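Local coordinates for protein prenylcyclase (Actinoplanes teichomyceticus, PDB 6IJ1) that probably acts on prenyl chains as a prenylcyclase or prenyltransferase, its exact substrate and product being uncertain, at residues R16-L21 / L55-A60; Y34-P39 / L291-P296; F247-A252 / G273-H278. All blocks are in the same frame, centred on the assembly; numbering follows the deposited sequence.

Contact 1. Residues R16-L21 / L55-A60; sequences RGVDFL and LPHEAA
His57 N reaches back to Leu55 O in a weak hydrogen bond of 2.9 Å, closing an inverse gamma turn centred on Pro56. The tight bend lets both Leu55 and His57 direct their side chains at Val18, the one residue of 16-21 that carries the contact. Val18 divides its work between its two methyls. CG2 comes within 3.6 Å of Leu55 CD1, the closest approach here, as the two side chains slide past each other in opposite senses. The same methyl meets the His57 imidazole obliquely, 4.2 Å from CD2. With CG1 lying opposite the backbone N (chi1 171°), the second branch is turned to the start of the neighbouring helix, where it rests 4.1 Å from Ala60 CB. His57 is the N-cap of that helix, and its side chain also touches Val14 and Arg15 of helix 10-23. Leu55 continues onto Arg338 of helix 327-341, while Ala60 leans on Leu52. On the far end of 16-21, Leu21 O accepts a hydrogen bond from Trp31 NE1. The sequence from Arg16 to Trp31 resembles a QW-type motif of terpene cyclases, and here one valine packs helix 10-23 against the N-cap turn of helix 58-71.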
loop_
_atom_site.group_PDB
_atom_site.type_symbol
_atom_site.label_atom_id
_atom_site.label_comp_id
_atom_site.label_asym_id
_atom_site.label_seq_id
_atom_site.Cartn_x
_atom_site.Cartn_y
_atom_site.Cartn_z
ATOM N N ARG A 16 -9.169 0.344 -19.758
ATOM C CA ARG A 16 -9.770 -0.963 -19.476
ATOM C C ARG A 16 -9.651 -1.352 -17.990
ATOM O O ARG A 16 -10.545 -2.001 -17.444
ATOM C CB ARG A 16 -9.105 -2.027 -20.330
ATOM C CG ARG A 16 -9.549 -1.952 -21.823
ATOM C CD ARG A 16 -8.586 -2.784 -22.698
ATOM N NE ARG A 16 -8.597 -4.144 -22.200
ATOM C CZ ARG A 16 -7.610 -5.012 -22.370
ATOM N NH1 ARG A 16 -6.523 -4.712 -23.076
ATOM N NH2 ARG A 16 -7.709 -6.217 -21.833
ATOM N N GLY A 17 -8.579 -0.921 -17.327
ATOM C CA GLY A 17 -8.445 -1.171 -15.904
ATOM C C GLY A 17 -9.426 -0.353 -15.088
ATOM O O GLY A 17 -9.990 -0.821 -14.091
ATOM N N VAL A 18 -9.674 0.896 -15.533
ATOM C CA VAL A 18 -10.712 1.703 -14.898
ATOM C C VAL A 18 -12.083 1.050 -15.036
ATOM O O VAL A 18 -12.826 0.939 -14.059
ATOM C CB VAL A 18 -10.714 3.139 -15.474
ATOM C CG1 VAL A 18 -11.941 3.889 -14.948
ATOM C CG2 VAL A 18 -9.469 3.850 -15.021
ATOM N N ASP A 19 -12.423 0.566 -16.242
ATOM C CA ASP A 19 -13.701 -0.117 -16.399
ATOM C C ASP A 19 -13.783 -1.343 -15.500
ATOM O O ASP A 19 -14.826 -1.616 -14.938
ATOM C CB ASP A 19 -13.907 -0.565 -17.828
ATOM C CG ASP A 19 -14.194 0.609 -18.798
ATOM O OD1 ASP A 19 -14.706 1.659 -18.358
ATOM O OD2 ASP A 19 -13.905 0.439 -19.980
ATOM N N PHE A 20 -12.696 -2.126 -15.380
ATOM C CA PHE A 20 -12.726 -3.261 -14.447
ATOM C C PHE A 20 -13.051 -2.792 -13.037
ATOM O O PHE A 20 -13.918 -3.342 -12.374
ATOM C CB PHE A 20 -11.372 -3.998 -14.481
ATOM C CG PHE A 20 -11.233 -5.049 -13.404
ATOM C CD1 PHE A 20 -11.683 -6.335 -13.622
ATOM C CD2 PHE A 20 -10.638 -4.743 -12.168
ATOM C CE1 PHE A 20 -11.561 -7.320 -12.592
ATOM C CE2 PHE A 20 -10.502 -5.725 -11.173
ATOM C CZ PHE A 20 -10.966 -6.983 -11.373
ATOM N N LEU A 21 -12.370 -1.738 -12.558
ATOM C CA LEU A 21 -12.582 -1.342 -11.170
ATOM C C LEU A 21 -13.975 -0.742 -10.963
ATOM O O LEU A 21 -14.630 -1.021 -9.974
ATOM C CB LEU A 21 -11.518 -0.330 -10.736
ATOM C CG LEU A 21 -10.087 -0.891 -10.579
ATOM C CD1 LEU A 21 -9.109 0.236 -10.330
ATOM C CD2 LEU A 21 -10.096 -1.920 -9.440
ATOM N N LEU A 55 -6.396 9.520 -12.170
ATOM C CA LEU A 55 -6.449 9.091 -13.557
ATOM C C LEU A 55 -7.275 10.077 -14.365
ATOM O O LEU A 55 -8.226 10.665 -13.855
ATOM C CB LEU A 55 -7.063 7.698 -13.668
ATOM C CG LEU A 55 -6.210 6.665 -12.904
ATOM C CD1 LEU A 55 -6.839 5.285 -13.040
ATOM C CD2 LEU A 55 -4.764 6.652 -13.381
ATOM N N PRO A 56 -6.949 10.235 -15.648
ATOM C CA PRO A 56 -7.652 11.227 -16.482
ATOM C C PRO A 56 -8.933 10.665 -17.094
ATOM O O PRO A 56 -9.079 10.525 -18.325
ATOM C CB PRO A 56 -6.591 11.568 -17.532
ATOM C CG PRO A 56 -5.885 10.233 -17.770
ATOM C CD PRO A 56 -5.818 9.603 -16.357
ATOM N N HIS A 57 -9.898 10.343 -16.232
ATOM C CA HIS A 57 -11.159 9.753 -16.659
ATOM C C HIS A 57 -12.227 10.276 -15.717
ATOM O O HIS A 57 -12.135 10.102 -14.501
ATOM C CB HIS A 57 -11.075 8.195 -16.667
ATOM C CG HIS A 57 -10.135 7.648 -17.714
ATOM N ND1 HIS A 57 -10.447 7.607 -19.061
ATOM C CD2 HIS A 57 -8.871 7.160 -17.613
ATOM C CE1 HIS A 57 -9.431 7.097 -19.737
ATOM N NE2 HIS A 57 -8.458 6.822 -18.885
ATOM N N GLU A 58 -13.230 10.971 -16.251
ATOM C CA GLU A 58 -14.160 11.643 -15.361
ATOM C C GLU A 58 -14.907 10.656 -14.463
ATOM O O GLU A 58 -15.176 10.956 -13.287
ATOM C CB GLU A 58 -15.133 12.519 -16.174
ATOM C CG GLU A 58 -15.998 11.777 -17.167
ATOM C CD GLU A 58 -16.929 12.700 -17.978
ATOM O OE1 GLU A 58 -17.003 13.921 -17.674
ATOM O OE2 GLU A 58 -17.583 12.190 -18.924
ATOM N N ALA A 59 -15.254 9.471 -14.985
ATOM C CA ALA A 59 -15.987 8.504 -14.176
ATOM C C ALA A 59 -15.132 7.968 -13.018
ATOM O O ALA A 59 -15.662 7.649 -11.943
ATOM C CB ALA A 59 -16.439 7.320 -15.033
ATOM N N ALA A 60 -13.835 7.857 -13.248
ATOM C CA ALA A 60 -12.920 7.470 -12.180
ATOM C C ALA A 60 -12.905 8.500 -11.060
ATOM O O ALA A 60 -13.006 8.164 -9.873
ATOM C CB ALA A 60 -11.505 7.317 -12.742
#

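Contact 2. Residues Y34-P39 / L291-P296; sequences YDLLGP and LRMVLP
Leu36 and Met293 make the closest packing between the two segments, with Leu36 CD2 3.7 Å from Met293 CG. The methionine chain is bent at chi2 (-59°), which brings SD to 4.0 Å from Leu36 CD1. Beside this pair, Leu291 lays CD1 over one face of the Tyr34 ring in a CH-pi contact, 4.3 Å from the ring centroid and 28° off the normal. The methyl is displaced toward the CE2 side of the ring, at 3.8 Å from Tyr34 CE2. The ring is further fixed by a hydrogen bond from its OH group to Ala289 O and by Trp43, whose ring meets it. Between these two patches the fit is looser: Leu36 CD1 and Leu291 CD1 are 4.5 Å apart. Toward solvent, Asp35, Leu37 and Pro39 are exposed and make no contact with 291-296, and Met293 itself is partly exposed. The backbones never pair, and side chains alone bridge the gap. Leu36 also packs on Thr319 and Ala321 of strand 319-321, which pairs antiparallel with strand 291-292, so the loop between helices 10-23 and 42-52 lies against this small sheet, with Trp43 of helix 42-52 touching Leu291.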
loop_
_atom_site.group_PDB
_atom_site.type_symbol
_atom_site.label_atom_id
_atom_site.label_comp_id
_atom_site.label_asym_id
_atom_site.label_seq_id
_atom_site.Cartn_x
_atom_site.Cartn_y
_atom_site.Cartn_z
ATOM N N TYR A 34 -9.610 -9.013 -0.726
ATOM C CA TYR A 34 -9.033 -9.946 0.243
ATOM C C TYR A 34 -10.124 -10.802 0.883
ATOM O O TYR A 34 -11.321 -10.571 0.688
ATOM C CB TYR A 34 -8.108 -9.259 1.288
ATOM C CG TYR A 34 -6.821 -8.761 0.668
ATOM C CD1 TYR A 34 -6.756 -7.500 0.090
ATOM C CD2 TYR A 34 -5.717 -9.578 0.634
ATOM C CE1 TYR A 34 -5.561 -7.048 -0.511
ATOM C CE2 TYR A 34 -4.501 -9.141 0.012
ATOM C CZ TYR A 34 -4.463 -7.891 -0.522
ATOM O OH TYR A 34 -3.303 -7.432 -1.149
ATOM N N ASP A 35 -9.697 -11.823 1.589
ATOM C CA ASP A 35 -10.647 -12.768 2.171
ATOM C C ASP A 35 -10.155 -13.274 3.497
ATOM O O ASP A 35 -10.573 -14.360 3.912
ATOM C CB ASP A 35 -10.834 -13.937 1.130
ATOM C CG ASP A 35 -11.933 -14.892 1.476
ATOM O OD1 ASP A 35 -13.064 -14.420 1.810
ATOM O OD2 ASP A 35 -11.655 -16.128 1.358
ATOM N N LEU A 36 -9.287 -12.558 4.180
ATOM C CA LEU A 36 -8.676 -13.051 5.414
ATOM C C LEU A 36 -9.706 -13.397 6.471
ATOM O O LEU A 36 -9.563 -14.408 7.171
ATOM C CB LEU A 36 -7.744 -11.991 5.978
ATOM C CG LEU A 36 -6.538 -11.881 5.035
ATOM C CD1 LEU A 36 -5.879 -10.563 5.295
ATOM C CD2 LEU A 36 -5.589 -13.024 5.261
ATOM N N LEU A 37 -10.724 -12.555 6.616
ATOM C CA LEU A 37 -11.765 -12.711 7.625
ATOM C C LEU A 37 -12.945 -11.946 7.056
ATOM O O LEU A 37 -13.322 -10.874 7.552
ATOM C CB LEU A 37 -11.278 -12.179 8.973
ATOM C CG LEU A 37 -12.184 -12.526 10.173
ATOM C CD1 LEU A 37 -12.857 -13.893 10.019
ATOM C CD2 LEU A 37 -11.378 -12.476 11.455
ATOM N N GLY A 38 -13.400 -12.455 5.915
ATOM C CA GLY A 38 -14.290 -11.650 5.072
ATOM C C GLY A 38 -13.419 -10.635 4.331
ATOM O O GLY A 38 -12.204 -10.558 4.592
ATOM N N PRO A 39 -13.960 -9.843 3.396
ATOM C CA PRO A 39 -13.132 -8.888 2.681
ATOM C C PRO A 39 -12.915 -7.578 3.452
ATOM O O PRO A 39 -13.592 -7.321 4.411
ATOM C CB PRO A 39 -13.969 -8.620 1.429
ATOM C CG PRO A 39 -15.391 -8.765 1.912
ATOM C CD PRO A 39 -15.351 -9.853 2.961
ATOM N N LEU A 291 0.261 -10.431 0.583
ATOM C CA LEU A 291 0.306 -9.852 1.923
ATOM C C LEU A 291 0.642 -10.980 2.876
ATOM O O LEU A 291 -0.052 -12.001 2.892
ATOM C CB LEU A 291 -1.074 -9.251 2.228
ATOM C CG LEU A 291 -1.361 -8.311 3.383
ATOM C CD1 LEU A 291 -2.833 -7.979 3.252
ATOM C CD2 LEU A 291 -1.107 -9.117 4.631
ATOM N N ARG A 292 1.672 -10.813 3.690
ATOM C CA ARG A 292 1.961 -11.848 4.690
ATOM C C ARG A 292 1.388 -11.407 6.029
ATOM O O ARG A 292 1.759 -10.336 6.551
ATOM C CB ARG A 292 3.445 -12.158 4.764
ATOM C CG ARG A 292 4.359 -10.989 5.082
ATOM C CD ARG A 292 5.832 -11.400 4.979
ATOM N NE ARG A 292 6.720 -10.304 5.327
ATOM C CZ ARG A 292 8.024 -10.313 5.120
ATOM N NH1 ARG A 292 8.639 -11.415 4.621
ATOM N NH2 ARG A 292 8.765 -9.245 5.397
ATOM N N MET A 293 0.457 -12.200 6.547
ATOM C CA MET A 293 -0.145 -11.903 7.852
ATOM C C MET A 293 0.824 -12.382 8.937
ATOM O O MET A 293 0.742 -13.509 9.458
ATOM C CB MET A 293 -1.524 -12.567 7.976
ATOM C CG MET A 293 -2.634 -11.891 7.229
ATOM S SD MET A 293 -2.830 -10.180 7.789
ATOM C CE MET A 293 -3.077 -10.464 9.522
ATOM N N VAL A 294 1.798 -11.518 9.246
ATOM C CA VAL A 294 2.829 -11.867 10.216
ATOM C C VAL A 294 2.178 -12.268 11.530
ATOM O O VAL A 294 1.162 -11.714 11.959
ATOM C CB VAL A 294 3.744 -10.649 10.450
ATOM C CG1 VAL A 294 4.988 -11.036 11.324
ATOM C CG2 VAL A 294 4.294 -10.118 9.110
ATOM N N LEU A 295 2.798 -13.233 12.195
ATOM C CA LEU A 295 2.225 -13.637 13.465
ATOM C C LEU A 295 2.390 -12.501 14.466
ATOM O O LEU A 295 3.400 -11.821 14.438
ATOM C CB LEU A 295 2.897 -14.913 13.988
ATOM C CG LEU A 295 2.516 -16.146 13.118
ATOM C CD1 LEU A 295 3.569 -17.218 13.344
ATOM C CD2 LEU A 295 1.087 -16.593 13.317
ATOM N N PRO A 296 1.438 -12.338 15.386
ATOM C CA PRO A 296 1.425 -11.144 16.266
ATOM C C PRO A 296 2.675 -10.943 17.100
ATOM O O PRO A 296 3.025 -9.788 17.418
ATOM C CB PRO A 296 0.217 -11.394 17.162
ATOM C CG PRO A 296 -0.732 -12.139 16.235
ATOM C CD PRO A 296 0.131 -13.001 15.362
#

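Contact 3. Residues F247-A252 / G273-H278; sequences FATALA and GWLTRH
Thr249 and Ala250 face Trp274 and Leu275 across two helices running in roughly opposite directions, whose segment axes come within 10.3 Å at an angle of 148°. The apolar contacts are made by small groups against larger ones. Thr249 CG2 sits 4.2 Å from Leu275 CG and equally near Trp274 CE3, meeting the indole obliquely as the threonine and tryptophan side chains cross at about a right angle. Leu275 reaches beside the threonine with CD1, which packs against the helix backbone at Ala250 CA (4.0 Å) as well as on the Ala250 methyl. The short alanine side chain thus lets the leucine approach the main chain.

The polar bonds run within one segment or to other parts of the fold, not across the interface. The Thr249 torsion (chi1 -61°) gives the methyl to the neighbouring helix and turns OG1 to Ser245 O and Val236 N, two hydrogen bonds that leave the apolar side to the contact. His278 ND1 donates to Trp274 O at 3.0 Å, with the acceptor close to the imidazole plane. ND1 also lies 3.2 Å above one face of the Trp274 indole, offset toward its rim.

Beyond the pair, Leu275 packs on Val333 and Ala250 on Ala336, both of helix 327-341, while Leu275 O accepts a hydrogen bond from Trp285 NE1. With no hydrogen bond or salt bridge joining the two segments, their association rests on apolar packing; the hydrogen bonds of Thr249 OG1 probably help hold its methyl toward the other helix.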
loop_
_atom_site.group_PDB
_atom_site.type_symbol
_atom_site.label_atom_id
_atom_site.label_comp_id
_atom_site.label_asym_id
_atom_site.label_seq_id
_atom_site.Cartn_x
_atom_site.Cartn_y
_atom_site.Cartn_z
ATOM N N PHE A 247 2.141 -6.965 -9.591
ATOM C CA PHE A 247 2.293 -6.057 -8.438
ATOM C C PHE A 247 3.737 -5.584 -8.294
ATOM O O PHE A 247 4.003 -4.363 -8.205
ATOM C CB PHE A 247 1.829 -6.872 -7.216
ATOM C CG PHE A 247 1.750 -6.126 -5.922
ATOM C CD1 PHE A 247 0.762 -5.149 -5.735
ATOM C CD2 PHE A 247 2.607 -6.435 -4.900
ATOM C CE1 PHE A 247 0.635 -4.529 -4.465
ATOM C CE2 PHE A 247 2.491 -5.810 -3.600
ATOM C CZ PHE A 247 1.502 -4.864 -3.424
ATOM N N ALA A 248 4.683 -6.530 -8.241
ATOM C CA ALA A 248 6.073 -6.124 -8.010
ATOM C C ALA A 248 6.620 -5.351 -9.192
ATOM O O ALA A 248 7.489 -4.468 -9.006
ATOM C CB ALA A 248 6.938 -7.348 -7.726
ATOM N N THR A 249 6.182 -5.695 -10.419
ATOM C CA THR A 249 6.657 -4.983 -11.607
ATOM C C THR A 249 6.186 -3.524 -11.569
ATOM O O THR A 249 6.958 -2.596 -11.857
ATOM C CB THR A 249 6.126 -5.708 -12.865
ATOM O OG1 THR A 249 6.658 -7.011 -12.845
ATOM C CG2 THR A 249 6.640 -5.034 -14.151
ATOM N N ALA A 250 4.912 -3.307 -11.245
ATOM C CA ALA A 250 4.373 -1.955 -11.151
ATOM C C ALA A 250 5.082 -1.142 -10.073
ATOM O O ALA A 250 5.426 0.039 -10.296
ATOM C CB ALA A 250 2.874 -2.036 -10.832
ATOM N N LEU A 251 5.343 -1.767 -8.935
ATOM C CA LEU A 251 6.008 -1.059 -7.851
ATOM C C LEU A 251 7.455 -0.769 -8.203
ATOM O O LEU A 251 7.943 0.330 -7.886
ATOM C CB LEU A 251 5.891 -1.880 -6.557
ATOM C CG LEU A 251 4.463 -1.961 -6.077
ATOM C CD1 LEU A 251 4.293 -3.177 -5.144
ATOM C CD2 LEU A 251 4.013 -0.648 -5.379
ATOM N N ALA A 252 8.157 -1.697 -8.861
ATOM C CA ALA A 252 9.533 -1.387 -9.255
ATOM C C ALA A 252 9.551 -0.240 -10.250
ATOM O O ALA A 252 10.416 0.648 -10.138
ATOM C CB ALA A 252 10.200 -2.640 -9.869
ATOM N N GLY A 273 5.536 -1.842 -20.819
ATOM C CA GLY A 273 5.187 -2.746 -21.927
ATOM C C GLY A 273 4.807 -4.118 -21.406
ATOM O O GLY A 273 3.841 -4.686 -21.902
ATOM N N TRP A 274 5.579 -4.644 -20.458
ATOM C CA TRP A 274 5.223 -5.941 -19.866
ATOM C C TRP A 274 3.833 -5.876 -19.232
ATOM O O TRP A 274 2.969 -6.745 -19.465
ATOM C CB TRP A 274 6.277 -6.412 -18.850
ATOM C CG TRP A 274 6.052 -7.841 -18.371
ATOM C CD1 TRP A 274 6.615 -8.963 -18.896
ATOM C CD2 TRP A 274 5.151 -8.273 -17.328
ATOM N NE1 TRP A 274 6.148 -10.086 -18.205
ATOM C CE2 TRP A 274 5.238 -9.663 -17.264
ATOM C CE3 TRP A 274 4.278 -7.600 -16.454
ATOM C CZ2 TRP A 274 4.491 -10.415 -16.345
ATOM C CZ3 TRP A 274 3.561 -8.356 -15.509
ATOM C CH2 TRP A 274 3.649 -9.736 -15.492
ATOM N N LEU A 275 3.561 -4.834 -18.424
ATOM C CA LEU A 275 2.226 -4.692 -17.845
ATOM C C LEU A 275 1.152 -4.599 -18.911
ATOM O O LEU A 275 0.097 -5.236 -18.772
ATOM C CB LEU A 275 2.167 -3.453 -16.898
ATOM C CG LEU A 275 3.026 -3.652 -15.669
ATOM C CD1 LEU A 275 3.320 -2.280 -14.976
ATOM C CD2 LEU A 275 2.402 -4.626 -14.691
ATOM N N THR A 276 1.395 -3.812 -19.988
ATOM C CA THR A 276 0.383 -3.727 -21.030
ATOM C C THR A 276 0.125 -5.075 -21.706
ATOM O O THR A 276 -1.048 -5.458 -21.923
ATOM C CB THR A 276 0.840 -2.662 -22.032
ATOM O OG1 THR A 276 0.905 -1.399 -21.311
ATOM C CG2 THR A 276 -0.188 -2.508 -23.062
ATOM N N ARG A 277 1.181 -5.848 -21.951
ATOM C CA ARG A 277 1.048 -7.119 -22.649
ATOM C C ARG A 277 0.364 -8.143 -21.761
ATOM O O ARG A 277 -0.238 -9.101 -22.278
ATOM C CB ARG A 277 2.408 -7.677 -23.057
ATOM C CG ARG A 277 3.044 -6.935 -24.206
ATOM C CD ARG A 277 4.290 -7.709 -24.746
ATOM N NE ARG A 277 5.257 -8.157 -23.746
ATOM C CZ ARG A 277 6.229 -7.371 -23.251
ATOM N NH1 ARG A 277 6.378 -6.147 -23.687
ATOM N NH2 ARG A 277 7.083 -7.870 -22.374
ATOM N N HIS A 278 0.443 -7.988 -20.435
ATOM C CA HIS A 278 -0.053 -9.046 -19.547
ATOM C C HIS A 278 -1.394 -8.699 -18.890
ATOM O O HIS A 278 -1.897 -9.463 -18.051
ATOM C CB HIS A 278 1.022 -9.395 -18.481
ATOM C CG HIS A 278 2.104 -10.246 -19.056
ATOM N ND1 HIS A 278 3.160 -9.765 -19.801
ATOM C CD2 HIS A 278 2.214 -11.596 -19.078
ATOM C CE1 HIS A 278 3.886 -10.789 -20.229
ATOM N NE2 HIS A 278 3.344 -11.905 -19.780
#

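How the contacts relate
All three contacts are mainly buried and none contains a hydrogen bond between its segments, yet they join different elements. Contacts 1 and 3 are helical packings that both lean on helix 327-341, and their nearest atoms are about 6 Å apart. Contact 1 meets the turn that leads into a helix as well as its first residues, lies farthest from the chain centre (19 Å) and includes a partly exposed histidine; contact 3 has four buried touching residues. Contact 2, nearest the centre at 14 Å, instead sets a loop against a short strand and the turn after it, and adds an aromatic face and a thioether to the aliphatic packing. Ala289 touches Phe247 of contact 3 and accepts a hydrogen bond from Tyr34 OH of contact 2.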